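Local coordinates for 2-nitropropane dioxygenase (Streptomyces ansochromogenes, PDB 3BW2), which probably oxidises alkyl nitronates such as propionate 3-nitronate with molecular oxygen, using flavin mononucleotide as cofactor, and so may detoxify such nitronates, at residues A[83-88]-A[295-300]; A[236-241]-A[254-259]; A[269-274]-A[318-323]; A[282-287]-A[313-318]. All coordinates share one frame; numbering follows the deposited sequence.

Interaction 1 (A[83-88]-A[295-300]); sequences EVYAHQ and PDVHHL
Tyr85 and Leu300 have most of the surface buried in this meeting of two helices, with Ala86 and Val297 completing it. The phenol ring of Tyr85 lies obliquely against two aliphatic side chains of segment 295-300. Its CE2 meets the CG1 methyl of Val297 at 3.6 Å, and its CD2 lies 4.1 Å from CD2 of Leu300. The tyrosine and valine side chains cross at about a right angle, and CG1 is the nearer of the valine's two methyls to the ring. That branch stands anti to the backbone N (chi1 176°), which carries it out to the ring. Leu300 works differently: both methyls of its fork lie close to the small Ala86, CD2 at 3.9 Å and CD1 at 4.0 Å from the alanine CB, and CD2 also comes within 3.8 Å of Ala86 CA. Here the lack of a longer side chain on Ala86 lets the leucine approach the helix backbone itself.

The contact is a clear example of sparse apolar helix packing. The local axes run nearly parallel, 24° apart, with a closest approach of 10.9 Å, and no hydrogen bond crosses between the segments. The one polar atom of the touching side chains, Tyr85 OH, is satisfied beyond them by the carbonyl of Ala269. Helix 81-88 is thus joined to the start of helix 296-311, with Phe282 and His286 of helix 281-286 also against Tyr85 and the turn after strand 264-267 receiving its hydroxyl.

Interaction 2 (A[236-241]-A[254-259]); sequences LGTAFL and RALTDP. With FMN (flavin mononucleotide), chain B.
Leu241, which meets Leu256 across the contact, also reaches the largest flat group here, the flavin ring system: its CD1 lies 3.9 Å from the methyl carbon C7M of FMN, at the dimethylbenzene end. A second flat group, the Phe240 ring, has the backbone carbonyl oxygen of Leu236 in its plane at the edge, while Ala333, Leu336 and Val337 of helix 333-350 pack on the phenylalanine.

Between the protein segments themselves the contact is light. Leu256 sets one methyl, CD2, against two residues of the short helix 238-241, coming 4.3 Å from CD2 of Leu241 and 4.4 Å from CG2 of Thr238. Ala321 adds a further apolar partner to this leucine.

The polar work is turned toward the cofactor. Gly237 N donates to FMN O1P at 2.9 Å in a nearly straight bond (173°), and Thr238 N donates to O3P at 3.0 Å. Thr238 OG1 gives O3P a second bond, also 2.9 Å long. With chi1 at -60° the hydroxyl sits beside the residue's own backbone N, and both donors converge on one phosphate oxygen while CG2 is left to face Leu256. The same hydroxyl accepts from Gly322 N. A side chain on Gly237 would run into FMN O4'. The amides at the start of the helix, Gly237 just before it and Thr238 its first residue, thus point at the phosphate, which the helix dipole would probably help to stabilise. They contribute to the phosphate-binding site that TIM-barrel flavoproteins build at the C-terminal ends of the last strands, where Gly216 N also bonds FMN.

Interaction 3 (A[269-274]-A[318-323]); sequences AFTGRP and ALWAGQ. With FMN (flavin mononucleotide), chain B.
Ala318 sits over one face of the Phe270 ring, its CA 3.7 Å from the centroid and only 4° off the normal, a CH-pi contact. The alanine methyl serves two rings: CB is 3.8 Å from Phe270 CG and also rests over one face of the Trp320 indole, offset toward its rim. Those two rings are steeply inclined, their planes 88° apart, and CH2 of Trp320 touches Phe270 CB at 3.9 Å. Thr271 meets the indole at its edge, CG2 to CZ2, likewise 3.9 Å.

Second-shell residues fix these groups. With chi1 at 68°, Thr271 OG1 lies between the backbone N and the carbonyl carbon, leaving CG2 directed at the indole edge; OG1 is bonded to His179 NE2, whose ring meets Trp320 edge-to-face. Arg305 of helix 296-311 packs on Phe270 and Ala318. Replacing Phe270 by a serine would probably leave Ala318 CA without the ring it packs on and open a gap beside CH2 of Trp320.

At its other end Trp320 brings CB to 3.6 Å from FMN C7. The chemistry is therefore apolar and aromatic, consistent with a wall that sets the dimethylbenzene end of the flavin by shape more than by charge.

Interaction 4 (A[282-287]-A[313-318]); sequences FLREHG and DAQGMA
The amino-terminal turn of helix 281-286 meets an Asx turn at Asp313 in the loop that follows helix 296-311, and Phe282 and Gln315 make the join. Phe282 N, too early in the helix to find a carbonyl within it, donates to the backbone oxygen of Gln315 at 3.0 Å. The bond is straight, 161° at the hydrogen, with the donor close to the line of the C=O. Gln315 also offers its side chain: OE1 accepts from Arg281 N, so one residue engages two successive amides at the helix start. A bend at chi2 (-61°) folds the amide group back to make this possible.

In the Asx turn, Asp313 OD1 accepts from Gln315 N at 3.0 Å, the donor lying above the carboxylate plane. The other oxygen, OD2, is hydrogen-bonded to Tyr96 OH. Asn280, just ahead of the helix, ties the two parts further by donating to the carbonyls of Ala314 and Met317 and accepting from Leu283 N.

On the exposed side, Arg284 NH2 stands 3.5 Å from Gln315 OE1, with guanidinium and amide planes 38° apart, a proximity and not a hydrogen bond. On the buried side Phe282 CB lies 4.2 Å from Gly316 CA, and one face of the phenylalanine ring is occupied by His286, whose CD2 sits 3.5 Å above its centre.

Overall arrangement
Together the four contacts show how chemistry follows place in a flavin-binding barrel. Interactions 1 and 2 are buried, yet 1 is wholly apolar and far from the cofactor, while 2 pairs sparse leucine packing with dense bonding to phosphate. Interaction 3 is partly buried and aromatic, and shares the flavin with 2; Thr238 and Gly322 join them. Interaction 4, partly exposed, is the one whose segments are linked directly by a hydrogen bond. It shares Ala318 with 3, and the Phe270 and Phe282 rings meet between them. Helix 296-311 and the loop after it supply segments to 1, 3 and 4, which lie on the same side of the chain's centre.

Interaction 1 (A[83-88]-A[295-300])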
# COMPACT_ATOMS: atom_id res chain seq x y z
N GLU A 83 20.53 0.41 -25.17
CA GLU A 83 21.91 0.13 -25.54
C GLU A 83 22.81 0.24 -24.32
O GLU A 83 23.69 -0.60 -24.10
CB GLU A 83 22.36 1.12 -26.61
CG GLU A 83 23.71 0.82 -27.22
CD GLU A 83 24.17 1.90 -28.19
OE1 GLU A 83 23.40 2.24 -29.11
OE2 GLU A 83 25.30 2.40 -28.02
N VAL A 84 22.60 1.28 -23.52
CA VAL A 84 23.39 1.50 -22.32
C VAL A 84 23.17 0.41 -21.28
O VAL A 84 24.11 -0.05 -20.64
CB VAL A 84 23.05 2.87 -21.68
CG1 VAL A 84 23.71 2.99 -20.31
CG2 VAL A 84 23.52 3.98 -22.58
N TYR A 85 21.92 -0.01 -21.11
CA TYR A 85 21.60 -1.05 -20.14
C TYR A 85 22.22 -2.37 -20.58
O TYR A 85 22.78 -3.11 -19.77
CB TYR A 85 20.08 -1.21 -20.00
CG TYR A 85 19.66 -1.99 -18.78
CD1 TYR A 85 20.13 -1.64 -17.51
CD2 TYR A 85 18.77 -3.06 -18.88
CE1 TYR A 85 19.73 -2.34 -16.37
CE2 TYR A 85 18.36 -3.77 -17.75
CZ TYR A 85 18.84 -3.40 -16.50
OH TYR A 85 18.42 -4.08 -15.38
N ALA A 86 22.12 -2.66 -21.88
CA ALA A 86 22.69 -3.89 -22.43
C ALA A 86 24.18 -3.93 -22.10
O ALA A 86 24.71 -4.95 -21.67
CB ALA A 86 22.50 -3.92 -23.94
N HIS A 87 24.84 -2.80 -22.30
CA HIS A 87 26.26 -2.68 -22.02
C HIS A 87 26.54 -3.02 -20.55
O HIS A 87 27.45 -3.79 -20.24
CB HIS A 87 26.73 -1.25 -22.31
CG HIS A 87 28.15 -0.98 -21.95
ND1 HIS A 87 29.21 -1.63 -22.55
CD2 HIS A 87 28.70 -0.12 -21.06
CE1 HIS A 87 30.35 -1.19 -22.04
NE2 HIS A 87 30.06 -0.27 -21.13
N GLN A 88 25.73 -2.45 -19.66
CA GLN A 88 25.89 -2.68 -18.23
C GLN A 88 25.63 -4.13 -17.83
O GLN A 88 25.99 -4.55 -16.73
CB GLN A 88 24.95 -1.75 -17.46
CG GLN A 88 25.14 -0.28 -17.80
CD GLN A 88 24.10 0.61 -17.14
OE1 GLN A 88 22.91 0.33 -17.18
NE2 GLN A 88 24.56 1.71 -16.54
N PRO A 295 8.75 -4.47 -24.02
CA PRO A 295 9.38 -5.65 -23.43
C PRO A 295 10.85 -5.77 -23.83
O PRO A 295 11.46 -6.82 -23.66
CB PRO A 295 8.54 -6.79 -23.99
CG PRO A 295 8.31 -6.32 -25.40
CD PRO A 295 7.97 -4.85 -25.22
N ASP A 296 11.40 -4.69 -24.37
CA ASP A 296 12.79 -4.66 -24.81
C ASP A 296 13.74 -5.25 -23.77
O ASP A 296 14.52 -6.16 -24.06
CB ASP A 296 13.22 -3.23 -25.12
CG ASP A 296 12.39 -2.60 -26.23
OD1 ASP A 296 11.15 -2.49 -26.06
OD2 ASP A 296 12.97 -2.21 -27.26
N VAL A 297 13.68 -4.73 -22.54
CA VAL A 297 14.55 -5.21 -21.47
C VAL A 297 14.24 -6.67 -21.15
O VAL A 297 15.15 -7.46 -20.88
CB VAL A 297 14.40 -4.33 -20.21
CG1 VAL A 297 15.23 -4.91 -19.07
CG2 VAL A 297 14.85 -2.91 -20.52
N HIS A 298 12.96 -7.02 -21.18
CA HIS A 298 12.57 -8.40 -20.91
C HIS A 298 13.26 -9.37 -21.87
O HIS A 298 13.77 -10.41 -21.45
CB HIS A 298 11.05 -8.56 -21.02
CG HIS A 298 10.59 -9.98 -21.02
ND1 HIS A 298 10.45 -10.72 -22.18
CD2 HIS A 298 10.30 -10.82 -20.00
CE1 HIS A 298 10.09 -11.95 -21.87
NE2 HIS A 298 9.99 -12.04 -20.55
N HIS A 299 13.27 -9.02 -23.16
CA HIS A 299 13.92 -9.87 -24.16
C HIS A 299 15.42 -9.92 -23.88
O HIS A 299 16.06 -10.97 -23.98
CB HIS A 299 13.72 -9.31 -25.57
CG HIS A 299 12.30 -9.27 -26.02
ND1 HIS A 299 11.46 -10.36 -25.92
CD2 HIS A 299 11.58 -8.28 -26.59
CE1 HIS A 299 10.28 -10.04 -26.43
NE2 HIS A 299 10.32 -8.79 -26.84
N LEU A 300 15.96 -8.76 -23.53
CA LEU A 300 17.38 -8.62 -23.25
C LEU A 300 17.88 -9.55 -22.13
O LEU A 300 18.92 -10.20 -22.28
CB LEU A 300 17.66 -7.16 -22.88
CG LEU A 300 19.10 -6.64 -22.93
CD1 LEU A 300 19.59 -6.64 -24.38
CD2 LEU A 300 19.14 -5.23 -22.36

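Interaction 2 (A[236-241]-A[254-259])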
# COMPACT_ATOMS: atom_id res chain seq x y z
N LEU A 236 -5.39 -13.74 -6.10
CA LEU A 236 -4.13 -14.06 -5.44
C LEU A 236 -3.11 -14.70 -6.36
O LEU A 236 -3.39 -15.69 -7.03
CB LEU A 236 -4.39 -15.03 -4.28
CG LEU A 236 -5.21 -14.62 -3.06
CD1 LEU A 236 -6.62 -14.20 -3.46
CD2 LEU A 236 -5.27 -15.82 -2.12
N GLY A 237 -1.91 -14.12 -6.37
CA GLY A 237 -0.84 -14.66 -7.18
C GLY A 237 0.17 -15.38 -6.29
O GLY A 237 0.23 -16.61 -6.26
N THR A 238 0.95 -14.60 -5.55
CA THR A 238 1.99 -15.14 -4.66
C THR A 238 1.53 -16.29 -3.77
O THR A 238 2.26 -17.26 -3.58
CB THR A 238 2.59 -14.01 -3.79
OG1 THR A 238 3.19 -13.01 -4.63
CG2 THR A 238 3.67 -14.57 -2.86
N ALA A 239 0.31 -16.20 -3.23
CA ALA A 239 -0.20 -17.27 -2.38
C ALA A 239 -0.25 -18.61 -3.13
O ALA A 239 0.01 -19.66 -2.55
CB ALA A 239 -1.59 -16.91 -1.85
N PHE A 240 -0.55 -18.57 -4.43
CA PHE A 240 -0.61 -19.80 -5.22
C PHE A 240 0.73 -20.18 -5.85
O PHE A 240 0.94 -21.33 -6.24
CB PHE A 240 -1.68 -19.67 -6.31
CG PHE A 240 -3.08 -19.83 -5.80
CD1 PHE A 240 -3.55 -21.08 -5.41
CD2 PHE A 240 -3.91 -18.73 -5.65
CE1 PHE A 240 -4.83 -21.24 -4.89
CE2 PHE A 240 -5.19 -18.86 -5.13
CZ PHE A 240 -5.66 -20.13 -4.74
N LEU A 241 1.63 -19.21 -5.93
CA LEU A 241 2.96 -19.43 -6.51
C LEU A 241 3.70 -20.50 -5.71
O LEU A 241 4.48 -21.29 -6.26
CB LEU A 241 3.76 -18.12 -6.47
CG LEU A 241 5.17 -18.06 -7.08
CD1 LEU A 241 5.10 -18.34 -8.56
CD2 LEU A 241 5.74 -16.67 -6.86
N ARG A 254 11.39 -21.36 -2.88
CA ARG A 254 12.18 -21.34 -1.65
C ARG A 254 12.48 -19.93 -1.15
O ARG A 254 12.47 -19.68 0.06
CB ARG A 254 13.50 -22.10 -1.87
CG ARG A 254 13.33 -23.62 -2.01
CD ARG A 254 14.66 -24.37 -1.91
NE ARG A 254 15.48 -24.26 -3.11
CZ ARG A 254 15.31 -24.99 -4.21
NH1 ARG A 254 14.34 -25.89 -4.27
NH2 ARG A 254 16.11 -24.82 -5.25
N ALA A 255 12.71 -19.01 -2.08
CA ALA A 255 13.03 -17.63 -1.73
C ALA A 255 11.92 -16.90 -0.97
O ALA A 255 12.20 -16.08 -0.10
CB ALA A 255 13.39 -16.85 -3.00
N LEU A 256 10.67 -17.21 -1.30
CA LEU A 256 9.51 -16.57 -0.66
C LEU A 256 9.57 -16.51 0.86
O LEU A 256 9.19 -15.50 1.45
CB LEU A 256 8.22 -17.27 -1.08
CG LEU A 256 7.87 -17.33 -2.57
CD1 LEU A 256 6.51 -18.01 -2.74
CD2 LEU A 256 7.83 -15.93 -3.17
N THR A 257 10.02 -17.58 1.49
CA THR A 257 10.09 -17.62 2.95
C THR A 257 11.51 -17.58 3.50
O THR A 257 11.72 -17.71 4.71
CB THR A 257 9.37 -18.86 3.49
OG1 THR A 257 9.95 -20.03 2.92
CG2 THR A 257 7.89 -18.81 3.14
N ASP A 258 12.48 -17.40 2.61
CA ASP A 258 13.89 -17.35 3.00
C ASP A 258 14.21 -15.99 3.63
O ASP A 258 14.10 -14.96 2.98
CB ASP A 258 14.78 -17.56 1.78
CG ASP A 258 16.26 -17.56 2.13
OD1 ASP A 258 16.62 -17.04 3.21
OD2 ASP A 258 17.05 -18.07 1.32
N PRO A 259 14.62 -15.98 4.91
CA PRO A 259 14.96 -14.75 5.62
C PRO A 259 15.96 -13.88 4.86
O PRO A 259 16.00 -12.66 5.05
CB PRO A 259 15.53 -15.26 6.94
CG PRO A 259 14.75 -16.51 7.18
CD PRO A 259 14.76 -17.15 5.80
N1 FMN B . -0.77 -10.68 -13.91
C2 FMN B . -1.22 -10.79 -15.24
O2 FMN B . -2.22 -10.19 -15.61
N3 FMN B . -0.54 -11.59 -16.15
C4 FMN B . 0.59 -12.32 -15.80
O4 FMN B . 1.16 -13.03 -16.65
C4A FMN B . 1.05 -12.23 -14.46
N5 FMN B . 2.17 -12.95 -14.04
C5A FMN B . 2.62 -12.90 -12.72
C6 FMN B . 3.75 -13.67 -12.34
C7 FMN B . 4.26 -13.66 -10.99
C7M FMN B . 4.86 -15.02 -10.56
C8 FMN B . 3.52 -12.85 -10.06
C8M FMN B . 3.39 -13.20 -8.57
C9 FMN B . 2.39 -12.05 -10.43
C9A FMN B . 1.94 -12.07 -11.77
N10 FMN B . 0.81 -11.31 -12.19
C10 FMN B . 0.35 -11.39 -13.53
C1' FMN B . 0.17 -10.28 -11.26
C2' FMN B . -1.10 -10.93 -10.65
O2' FMN B . -2.17 -10.79 -11.57
C3' FMN B . -1.55 -10.23 -9.32
O3' FMN B . -1.77 -8.85 -9.65
C4' FMN B . -0.53 -10.30 -8.18
O4' FMN B . -0.07 -11.65 -8.09
C5' FMN B . -1.19 -9.88 -6.83
O5' FMN B . -0.25 -9.95 -5.72
P FMN B . 0.09 -11.24 -4.78
O1P FMN B . -1.33 -11.65 -4.94
O2P FMN B . 0.54 -10.14 -3.84
O3P FMN B . 1.04 -11.63 -5.90

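Interaction 3 (A[269-274]-A[318-323])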
# COMPACT_ATOMS: atom_id res chain seq x y z
N ALA A 269 14.52 -3.58 -13.46
CA ALA A 269 15.75 -4.33 -13.72
C ALA A 269 15.62 -5.53 -14.65
O ALA A 269 16.45 -5.74 -15.53
CB ALA A 269 16.37 -4.78 -12.40
N PHE A 270 14.58 -6.33 -14.47
CA PHE A 270 14.41 -7.53 -15.27
C PHE A 270 13.66 -7.39 -16.60
O PHE A 270 13.96 -8.11 -17.56
CB PHE A 270 13.72 -8.61 -14.44
CG PHE A 270 14.47 -8.99 -13.19
CD1 PHE A 270 15.60 -9.80 -13.27
CD2 PHE A 270 14.06 -8.53 -11.95
CE1 PHE A 270 16.31 -10.14 -12.12
CE2 PHE A 270 14.76 -8.86 -10.79
CZ PHE A 270 15.89 -9.67 -10.88
N THR A 271 12.70 -6.48 -16.66
CA THR A 271 11.88 -6.36 -17.86
C THR A 271 11.70 -4.97 -18.46
O THR A 271 11.14 -4.84 -19.55
CB THR A 271 10.49 -6.94 -17.60
OG1 THR A 271 9.81 -6.09 -16.67
CG2 THR A 271 10.59 -8.34 -16.99
N GLY A 272 12.14 -3.94 -17.75
CA GLY A 272 11.98 -2.59 -18.27
C GLY A 272 10.64 -1.98 -17.88
O GLY A 272 10.31 -0.88 -18.33
N ARG A 273 9.88 -2.68 -17.05
CA ARG A 273 8.59 -2.17 -16.58
C ARG A 273 8.55 -2.48 -15.08
O ARG A 273 9.10 -3.48 -14.63
CB ARG A 273 7.43 -2.87 -17.30
CG ARG A 273 6.29 -1.93 -17.75
CD ARG A 273 5.26 -2.67 -18.61
NE ARG A 273 4.26 -1.81 -19.24
CZ ARG A 273 3.27 -1.19 -18.59
NH1 ARG A 273 2.41 -0.44 -19.27
NH2 ARG A 273 3.13 -1.32 -17.28
N PRO A 274 7.90 -1.62 -14.28
CA PRO A 274 7.82 -1.83 -12.83
C PRO A 274 7.16 -3.15 -12.43
O PRO A 274 6.00 -3.40 -12.75
CB PRO A 274 7.02 -0.62 -12.35
CG PRO A 274 7.41 0.45 -13.34
CD PRO A 274 7.33 -0.31 -14.65
N ALA A 318 14.21 -13.41 -11.64
CA ALA A 318 13.16 -12.42 -11.41
C ALA A 318 12.21 -13.05 -10.40
O ALA A 318 11.23 -13.70 -10.77
CB ALA A 318 12.43 -12.10 -12.71
N LEU A 319 12.51 -12.87 -9.12
CA LEU A 319 11.72 -13.44 -8.03
C LEU A 319 10.41 -12.69 -7.74
O LEU A 319 10.22 -12.16 -6.64
CB LEU A 319 12.59 -13.50 -6.77
CG LEU A 319 13.93 -14.24 -6.94
CD1 LEU A 319 14.73 -14.19 -5.65
CD2 LEU A 319 13.66 -15.69 -7.34
N TRP A 320 9.51 -12.65 -8.71
CA TRP A 320 8.23 -11.97 -8.55
C TRP A 320 7.54 -12.41 -7.25
O TRP A 320 7.40 -13.60 -6.99
CB TRP A 320 7.30 -12.28 -9.72
CG TRP A 320 7.85 -12.01 -11.09
CD1 TRP A 320 7.65 -12.77 -12.21
CD2 TRP A 320 8.64 -10.89 -11.51
NE1 TRP A 320 8.26 -12.20 -13.30
CE2 TRP A 320 8.88 -11.04 -12.90
CE3 TRP A 320 9.18 -9.77 -10.85
CZ2 TRP A 320 9.63 -10.12 -13.64
CZ3 TRP A 320 9.93 -8.85 -11.59
CH2 TRP A 320 10.14 -9.03 -12.97
N ALA A 321 7.11 -11.44 -6.45
CA ALA A 321 6.44 -11.76 -5.19
C ALA A 321 5.79 -10.51 -4.59
O ALA A 321 6.35 -9.42 -4.67
CB ALA A 321 7.46 -12.34 -4.19
N GLY A 322 4.60 -10.69 -4.02
CA GLY A 322 3.90 -9.58 -3.41
C GLY A 322 4.47 -9.35 -2.02
O GLY A 322 5.25 -10.16 -1.52
N GLN A 323 4.08 -8.25 -1.38
CA GLN A 323 4.59 -7.93 -0.05
C GLN A 323 4.21 -8.92 1.04
O GLN A 323 4.77 -8.88 2.14
CB GLN A 323 4.15 -6.52 0.35
CG GLN A 323 4.71 -5.43 -0.56
CD GLN A 323 4.43 -4.05 -0.02
OE1 GLN A 323 3.30 -3.73 0.32
NE2 GLN A 323 5.47 -3.22 0.05
N1 FMN B . -0.77 -10.68 -13.91
C2 FMN B . -1.22 -10.79 -15.24
O2 FMN B . -2.22 -10.19 -15.61
N3 FMN B . -0.54 -11.59 -16.15
C4 FMN B . 0.59 -12.32 -15.80
O4 FMN B . 1.16 -13.03 -16.65
C4A FMN B . 1.05 -12.23 -14.46
N5 FMN B . 2.17 -12.95 -14.04
C5A FMN B . 2.62 -12.90 -12.72
C6 FMN B . 3.75 -13.67 -12.34
C7 FMN B . 4.26 -13.66 -10.99
C7M FMN B . 4.86 -15.02 -10.56
C8 FMN B . 3.52 -12.85 -10.06
C8M FMN B . 3.39 -13.20 -8.57
C9 FMN B . 2.39 -12.05 -10.43
C9A FMN B . 1.94 -12.07 -11.77
N10 FMN B . 0.81 -11.31 -12.19
C10 FMN B . 0.35 -11.39 -13.53
C1' FMN B . 0.17 -10.28 -11.26
C2' FMN B . -1.10 -10.93 -10.65
O2' FMN B . -2.17 -10.79 -11.57
C3' FMN B . -1.55 -10.23 -9.32
O3' FMN B . -1.77 -8.85 -9.65
C4' FMN B . -0.53 -10.30 -8.18
O4' FMN B . -0.07 -11.65 -8.09
C5' FMN B . -1.19 -9.88 -6.83
O5' FMN B . -0.25 -9.95 -5.72
P FMN B . 0.09 -11.24 -4.78
O1P FMN B . -1.33 -11.65 -4.94
O2P FMN B . 0.54 -10.14 -3.84
O3P FMN B . 1.04 -11.63 -5.90

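Interaction 4 (A[282-287]-A[313-318])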
# COMPACT_ATOMS: atom_id res chain seq x y z
N PHE A 282 20.87 -9.26 -8.60
CA PHE A 282 20.54 -8.62 -9.88
C PHE A 282 19.78 -7.32 -9.66
O PHE A 282 20.08 -6.30 -10.28
CB PHE A 282 19.70 -9.57 -10.74
CG PHE A 282 19.68 -9.21 -12.20
CD1 PHE A 282 20.49 -9.88 -13.11
CD2 PHE A 282 18.87 -8.18 -12.67
CE1 PHE A 282 20.49 -9.54 -14.46
CE2 PHE A 282 18.86 -7.83 -14.02
CZ PHE A 282 19.67 -8.51 -14.91
N LEU A 283 18.79 -7.35 -8.77
CA LEU A 283 18.00 -6.16 -8.51
C LEU A 283 18.85 -5.05 -7.88
O LEU A 283 18.80 -3.90 -8.32
CB LEU A 283 16.81 -6.51 -7.60
CG LEU A 283 15.66 -5.50 -7.54
CD1 LEU A 283 14.39 -6.19 -7.04
CD2 LEU A 283 16.04 -4.32 -6.64
N ARG A 284 19.64 -5.40 -6.87
CA ARG A 284 20.49 -4.41 -6.22
C ARG A 284 21.47 -3.76 -7.19
O ARG A 284 21.69 -2.56 -7.16
CB ARG A 284 21.28 -5.06 -5.07
CG ARG A 284 20.48 -5.24 -3.78
CD ARG A 284 21.38 -5.75 -2.66
NE ARG A 284 21.65 -7.18 -2.79
CZ ARG A 284 20.81 -8.13 -2.37
NH1 ARG A 284 19.66 -7.81 -1.79
NH2 ARG A 284 21.13 -9.41 -2.54
N GLU A 285 22.05 -4.57 -8.07
CA GLU A 285 23.03 -4.08 -9.03
C GLU A 285 22.51 -3.28 -10.22
O GLU A 285 23.08 -2.24 -10.56
CB GLU A 285 23.87 -5.24 -9.57
CG GLU A 285 24.91 -5.76 -8.61
CD GLU A 285 25.76 -6.85 -9.22
OE1 GLU A 285 26.20 -6.68 -10.39
OE2 GLU A 285 26.01 -7.87 -8.55
N HIS A 286 21.45 -3.76 -10.85
CA HIS A 286 20.92 -3.10 -12.03
C HIS A 286 19.62 -2.31 -11.85
O HIS A 286 19.29 -1.46 -12.67
CB HIS A 286 20.73 -4.15 -13.12
CG HIS A 286 21.93 -5.03 -13.31
ND1 HIS A 286 23.13 -4.55 -13.80
CD2 HIS A 286 22.13 -6.34 -13.02
CE1 HIS A 286 24.02 -5.53 -13.81
NE2 HIS A 286 23.44 -6.62 -13.34
N GLY A 287 18.90 -2.59 -10.77
CA GLY A 287 17.66 -1.89 -10.52
C GLY A 287 17.74 -0.37 -10.61
O GLY A 287 16.91 0.24 -11.30
N ASP A 313 20.37 -20.49 -9.26
CA ASP A 313 20.85 -19.26 -8.62
C ASP A 313 19.75 -18.20 -8.52
O ASP A 313 19.51 -17.44 -9.46
CB ASP A 313 22.05 -18.72 -9.40
CG ASP A 313 22.52 -17.36 -8.89
OD1 ASP A 313 22.21 -17.01 -7.73
OD2 ASP A 313 23.21 -16.66 -9.66
N ALA A 314 19.10 -18.14 -7.36
CA ALA A 314 18.02 -17.20 -7.12
C ALA A 314 18.45 -15.73 -7.20
O ALA A 314 17.61 -14.85 -7.36
CB ALA A 314 17.38 -17.48 -5.75
N GLN A 315 19.75 -15.46 -7.08
CA GLN A 315 20.23 -14.08 -7.13
C GLN A 315 20.20 -13.47 -8.53
O GLN A 315 20.35 -12.26 -8.68
CB GLN A 315 21.66 -14.00 -6.59
CG GLN A 315 21.84 -14.44 -5.14
CD GLN A 315 21.05 -13.59 -4.16
OE1 GLN A 315 20.81 -12.41 -4.39
NE2 GLN A 315 20.66 -14.20 -3.04
N GLY A 316 20.00 -14.30 -9.55
CA GLY A 316 19.95 -13.80 -10.91
C GLY A 316 18.60 -14.01 -11.55
O GLY A 316 18.43 -13.84 -12.76
N MET A 317 17.62 -14.36 -10.73
CA MET A 317 16.27 -14.60 -11.22
C MET A 317 15.29 -13.48 -10.87
O MET A 317 15.52 -12.71 -9.94
CB MET A 317 15.75 -15.92 -10.63
CG MET A 317 16.52 -17.15 -11.08
SD MET A 317 16.02 -18.60 -10.15
CE MET A 317 14.33 -18.77 -10.67
N ALA A 318 14.21 -13.41 -11.64
CA ALA A 318 13.16 -12.42 -11.41
C ALA A 318 12.21 -13.05 -10.40
O ALA A 318 11.23 -13.70 -10.77
CB ALA A 318 12.43 -12.10 -12.71